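Local coordinates for protein Pyrimidine/purine nucleoside phosphorylase (Acinetobacter sp. ADP1, PDB 3HQX) that probably catalyses the reversible phosphorolysis of purine and pyrimidine nucleosides, releasing the free base and alpha-D-ribose 1-phosphate, at residues V12-K17 / H29-E34; C68-A73 / F95-D100. All blocks are in the same frame, centred on the assembly; numbering follows the deposited sequence.

In the fold
Both contacts pair antiparallel strands of a cupin-type beta fold, but in different sheets and on opposite sides of the chain's centre. Both are partly buried. Contact 1 lies in the hairpin of strands 12-21 and 26-32, at the edge of the larger sheet. Its outer strand continues pairing with a strand of the second subunit, so the residues buried there owe part of their cover to another chain. Contact 2 joins the two inner strands of the smaller sheet and meets no other chain; its apolar face is buried against the chain's own aromatic side chains, its charged face more exposed. Three direct backbone bonds and a water join contact 1, four direct bonds contact 2.

Contact 1 of 2, residues V12-K17 / H29-E34; sequences VTVIKK and HTVQFE
Val12 supplies the sharpest bump of this hairpin. Its CG1, anti to the carbonyl carbon (chi1 -64°), presses over one face of the Phe33 ring in a CH-pi contact, 3.8 Å from the ring centroid and displaced toward the rim near CE1. CB of the same valine packs 3.7 Å from Val31 CG1, the two side chains crossing at a slant, so Val12 packs against both an aromatic face and a beta-branched side chain. Phe9 meets the Phe33 ring edge-to-face, and Lys39 makes a cation-pi contact with it.

The backbone sets this fit. Thr13 and Gln32 form a hydrogen-bonded antiparallel pair: Thr13 N reaches Gln32 O at 2.9 Å, nearly straight at 175°, and Gln32 N returns to Thr13 O. Val14 and Val31 follow as a non-hydrogen-bonded pair, both with CG1 anti to the backbone N, and their CG2 methyls only graze at 4.3 Å. On the other face, Ile15 CG1 lies alongside Thr30 CB. Beta-branched residues suit these extended strands, and threonine and glutamine suit the partly exposed face.

Beyond the bond from Ile15 N to Thr30 O (3.1 Å), a water takes over the bridging. It accepts from Thr30 N at 2.9 Å and donates to the carbonyl oxygens of Ile15 and Lys17. His29 reaches across here, its ring edge turned to Ile15 O.

Polar ends lead elsewhere: Thr13 OG1 to Asp10, Lys16 NZ to Ser6 O and Lys17 NZ to Asp104, all of the second subunit. Val12, Val14 and Ile15 also pair with a strand of that subunit. The chemistry thus implies a hairpin whose outer strand belongs to the dimer interface, with Val12 packed on Phe33 and Val31, and polar groups binding the partner.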
# COMPACT_ATOMS: atom_id res chain seq x y z
N VAL A 12 -4.27 -16.14 -1.49
CA VAL A 12 -3.03 -15.69 -0.84
C VAL A 12 -3.28 -15.27 0.64
O VAL A 12 -4.39 -14.98 1.06
CB VAL A 12 -2.31 -14.58 -1.62
CG1 VAL A 12 -1.83 -15.06 -2.95
CG2 VAL A 12 -3.22 -13.27 -1.70
N THR A 13 -2.16 -15.18 1.36
CA THR A 13 -2.08 -14.54 2.66
C THR A 13 -1.46 -13.18 2.45
O THR A 13 -0.48 -13.01 1.68
CB THR A 13 -1.21 -15.36 3.63
OG1 THR A 13 -1.93 -16.55 4.01
CG2 THR A 13 -0.89 -14.60 4.92
N VAL A 14 -2.01 -12.17 3.12
CA VAL A 14 -1.45 -10.85 3.05
C VAL A 14 -1.17 -10.41 4.49
O VAL A 14 -2.06 -10.45 5.34
CB VAL A 14 -2.37 -9.83 2.36
CG1 VAL A 14 -1.68 -8.44 2.31
CG2 VAL A 14 -2.72 -10.31 0.99
N ILE A 15 0.06 -9.97 4.73
CA ILE A 15 0.44 -9.43 6.05
C ILE A 15 -0.07 -7.99 6.15
O ILE A 15 0.18 -7.15 5.27
CB ILE A 15 1.96 -9.52 6.31
CG1 ILE A 15 2.42 -10.95 6.08
CG2 ILE A 15 2.33 -8.92 7.67
CD1 ILE A 15 1.81 -11.96 6.93
N LYS A 16 -0.79 -7.70 7.23
CA LYS A 16 -1.46 -6.38 7.32
C LYS A 16 -0.50 -5.18 7.45
O LYS A 16 -0.72 -4.13 6.84
CB LYS A 16 -2.44 -6.41 8.47
CG LYS A 16 -3.59 -7.41 8.28
CD LYS A 16 -4.53 -7.42 9.42
CE LYS A 16 -5.53 -8.55 9.39
NZ LYS A 16 -6.47 -8.61 10.57
N LYS A 17 0.53 -5.30 8.27
CA LYS A 17 1.45 -4.19 8.48
C LYS A 17 2.29 -3.91 7.25
O LYS A 17 3.04 -4.81 6.76
CB LYS A 17 2.33 -4.44 9.72
CG LYS A 17 3.39 -3.44 9.98
CD LYS A 17 2.79 -2.10 10.56
CE LYS A 17 3.76 -0.94 10.49
NZ LYS A 17 3.79 -0.25 9.13
N HIS A 29 3.28 -4.25 0.88
CA HIS A 29 2.86 -5.38 1.75
C HIS A 29 3.40 -6.69 1.19
O HIS A 29 3.63 -6.83 -0.02
CB HIS A 29 1.37 -5.49 1.81
CG HIS A 29 0.70 -4.34 2.55
ND1 HIS A 29 0.43 -3.15 1.92
CD2 HIS A 29 0.22 -4.22 3.81
CE1 HIS A 29 -0.17 -2.33 2.78
NE2 HIS A 29 -0.31 -2.95 3.93
N THR A 30 3.61 -7.61 2.12
CA THR A 30 4.02 -8.96 1.80
C THR A 30 2.83 -9.80 1.49
O THR A 30 1.87 -9.84 2.24
CB THR A 30 4.77 -9.58 2.96
OG1 THR A 30 5.94 -8.79 3.21
CG2 THR A 30 5.19 -11.02 2.64
N VAL A 31 2.96 -10.56 0.40
CA VAL A 31 1.94 -11.52 -0.06
C VAL A 31 2.58 -12.93 -0.10
O VAL A 31 3.67 -13.09 -0.64
CB VAL A 31 1.43 -11.16 -1.46
CG1 VAL A 31 0.46 -12.18 -1.95
CG2 VAL A 31 0.80 -9.77 -1.45
N GLN A 32 1.94 -13.90 0.52
CA GLN A 32 2.46 -15.27 0.63
C GLN A 32 1.50 -16.25 -0.02
O GLN A 32 0.28 -16.20 0.16
CB GLN A 32 2.65 -15.68 2.09
CG GLN A 32 3.64 -14.76 2.76
CD GLN A 32 3.70 -14.83 4.28
OE1 GLN A 32 2.68 -14.95 4.99
NE2 GLN A 32 4.94 -14.70 4.80
N PHE A 33 2.07 -17.12 -0.83
CA PHE A 33 1.31 -18.03 -1.65
C PHE A 33 1.20 -19.42 -1.01
O PHE A 33 1.92 -19.71 -0.06
CB PHE A 33 1.95 -18.08 -3.07
CG PHE A 33 1.83 -16.78 -3.80
CD1 PHE A 33 0.82 -16.61 -4.69
CD2 PHE A 33 2.63 -15.72 -3.50
CE1 PHE A 33 0.65 -15.45 -5.29
CE2 PHE A 33 2.45 -14.53 -4.12
CZ PHE A 33 1.46 -14.42 -5.03
N GLU A 34 0.25 -20.24 -1.49
CA GLU A 34 -0.05 -21.55 -0.98
C GLU A 34 1.16 -22.49 -0.99
O GLU A 34 1.28 -23.31 -0.12
CB GLU A 34 -1.23 -22.21 -1.72
CG GLU A 34 -2.61 -21.68 -1.25
CD GLU A 34 -3.82 -22.37 -1.92
OE1 GLU A 34 -3.64 -23.20 -2.86
OE2 GLU A 34 -4.97 -22.07 -1.49
O HOH W 1 3.02 -6.57 4.81

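Contact 2 of 2, residues C68-A73 / F95-D100; sequences CRVKIA and FKIETD
Four backbone hydrogen bonds form the first shell, two for each hydrogen-bonded antiparallel pair. In the first pair Arg69 N donates to Glu98 O at 3.0 Å. The return bond runs from Glu98 N to Arg69 O at 2.9 Å. Lys71 N likewise donates to Lys96 O, and Lys96 N answers to Lys71 O.

Between these rungs sits the Val70-Ile97 pair, with Phe95 beyond one rung and Cys68 beyond the other. Val70 and Ile97 run alongside each other in the same direction: Val70 CG2, anti to the carbonyl carbon, touches both CG1 and CD1 of Ile97, each at 3.8 Å. The Ile97 chain runs on, with chi2 160°, to bring CD1 within 3.8 Å of Cys68 SG. The small, weakly polar cysteine thiol suits this buried corner. Val70's other branch, CG1, meets Phe95 CD1 at 3.9 Å, approaching the ring obliquely. Phe95 CG is tucked between its own N and C (chi1 69°), which carries the ring end away from strand 68-72.

A second shell holds that ring: Phe87 meets it edge-to-face, Phe53 lies against it with planes inclined by about 25°, and Val89 packs beside it. Phe81 covers Cys68 and Val70. Strands 51-54 and 79-82 flank the pair through further backbone hydrogen bonds.

Across the sheet, Glu98 CG comes to 3.4 Å from Arg69 O, but the charged ends stay apart, and Arg69 NH1 forms its salt bridge with Glu67. Long flexible side chains suit this more exposed face. The chemistry implies a two-faced ribbon, apolar and aromatic on the inner face, charged on the outer, whose hydrogen bonds across the pair all come from the backbone, with apolar side-chain packing added on the inner face.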
# COMPACT_ATOMS: atom_id res chain seq x y z
N CYS A 68 8.47 3.96 -15.17
CA CYS A 68 9.65 4.31 -14.34
C CYS A 68 10.91 4.26 -15.16
O CYS A 68 10.96 3.67 -16.22
CB CYS A 68 9.80 3.37 -13.10
SG CYS A 68 9.98 1.65 -13.49
N ARG A 69 11.95 4.88 -14.62
CA ARG A 69 13.30 4.76 -15.15
C ARG A 69 14.20 4.18 -14.08
O ARG A 69 14.15 4.61 -12.93
CB ARG A 69 13.79 6.13 -15.65
CG ARG A 69 13.15 6.44 -16.97
CD ARG A 69 13.44 7.82 -17.49
NE ARG A 69 12.86 8.07 -18.81
CZ ARG A 69 11.60 8.44 -19.05
NH1 ARG A 69 10.67 8.51 -18.05
NH2 ARG A 69 11.25 8.67 -20.32
N VAL A 70 14.99 3.18 -14.46
CA VAL A 70 15.78 2.42 -13.49
C VAL A 70 17.20 2.25 -13.98
O VAL A 70 17.42 1.94 -15.14
CB VAL A 70 15.19 1.00 -13.27
CG1 VAL A 70 15.93 0.30 -12.18
CG2 VAL A 70 13.73 1.09 -12.89
N LYS A 71 18.15 2.41 -13.06
CA LYS A 71 19.53 2.01 -13.31
C LYS A 71 19.78 0.79 -12.48
O LYS A 71 19.72 0.85 -11.20
CB LYS A 71 20.51 3.07 -12.85
CG LYS A 71 20.53 4.26 -13.73
CD LYS A 71 21.69 5.14 -13.38
CE LYS A 71 21.85 6.26 -14.39
NZ LYS A 71 20.67 7.19 -14.46
N ILE A 72 20.08 -0.30 -13.18
CA ILE A 72 20.26 -1.60 -12.55
C ILE A 72 21.72 -1.94 -12.35
O ILE A 72 22.54 -1.85 -13.31
CB ILE A 72 19.63 -2.72 -13.39
CG1 ILE A 72 18.13 -2.44 -13.57
CG2 ILE A 72 19.82 -4.05 -12.70
CD1 ILE A 72 17.45 -3.31 -14.65
N ALA A 73 22.04 -2.38 -11.14
CA ALA A 73 23.36 -2.92 -10.86
C ALA A 73 24.36 -1.80 -11.14
O ALA A 73 24.16 -0.68 -10.63
CB ALA A 73 23.61 -4.18 -11.70
N PHE A 95 19.42 -1.47 -7.37
CA PHE A 95 18.82 -0.69 -8.45
C PHE A 95 18.36 0.65 -7.91
O PHE A 95 18.10 0.77 -6.72
CB PHE A 95 17.71 -1.48 -9.17
CG PHE A 95 16.45 -1.73 -8.38
CD1 PHE A 95 15.39 -0.87 -8.50
CD2 PHE A 95 16.30 -2.82 -7.57
CE1 PHE A 95 14.20 -1.10 -7.87
CE2 PHE A 95 15.09 -3.05 -6.93
CZ PHE A 95 14.06 -2.17 -7.07
N LYS A 96 18.30 1.64 -8.80
CA LYS A 96 17.91 3.00 -8.46
C LYS A 96 16.78 3.38 -9.38
O LYS A 96 16.94 3.28 -10.59
CB LYS A 96 19.08 3.97 -8.65
CG LYS A 96 20.35 3.57 -7.88
CD LYS A 96 21.43 4.65 -7.96
CE LYS A 96 22.53 4.34 -7.00
NZ LYS A 96 22.91 2.91 -7.14
N ILE A 97 15.65 3.75 -8.79
CA ILE A 97 14.41 3.87 -9.51
C ILE A 97 13.82 5.27 -9.31
O ILE A 97 13.87 5.86 -8.21
CB ILE A 97 13.43 2.75 -9.09
CG1 ILE A 97 12.13 2.78 -9.94
CG2 ILE A 97 13.09 2.84 -7.59
CD1 ILE A 97 11.35 1.42 -9.92
N GLU A 98 13.29 5.81 -10.40
CA GLU A 98 12.59 7.11 -10.36
C GLU A 98 11.25 6.98 -11.10
O GLU A 98 11.11 6.21 -12.04
CB GLU A 98 13.47 8.27 -10.90
CG GLU A 98 14.35 7.89 -12.01
CD GLU A 98 15.32 8.98 -12.43
OE1 GLU A 98 16.15 9.43 -11.62
OE2 GLU A 98 15.25 9.39 -13.58
N THR A 99 10.28 7.78 -10.66
CA THR A 99 9.01 7.83 -11.32
C THR A 99 8.37 9.19 -11.14
O THR A 99 8.65 9.87 -10.14
CB THR A 99 8.05 6.72 -10.78
OG1 THR A 99 6.86 6.75 -11.56
CG2 THR A 99 7.75 6.90 -9.26
N ASP A 100 7.57 9.62 -12.11
CA ASP A 100 6.85 10.94 -12.04
C ASP A 100 5.36 10.79 -11.70
O ASP A 100 4.62 11.78 -11.56
CB ASP A 100 6.97 11.67 -13.39
CG ASP A 100 8.41 12.02 -13.75
OD1 ASP A 100 9.24 12.23 -12.83
OD2 ASP A 100 8.70 12.11 -14.97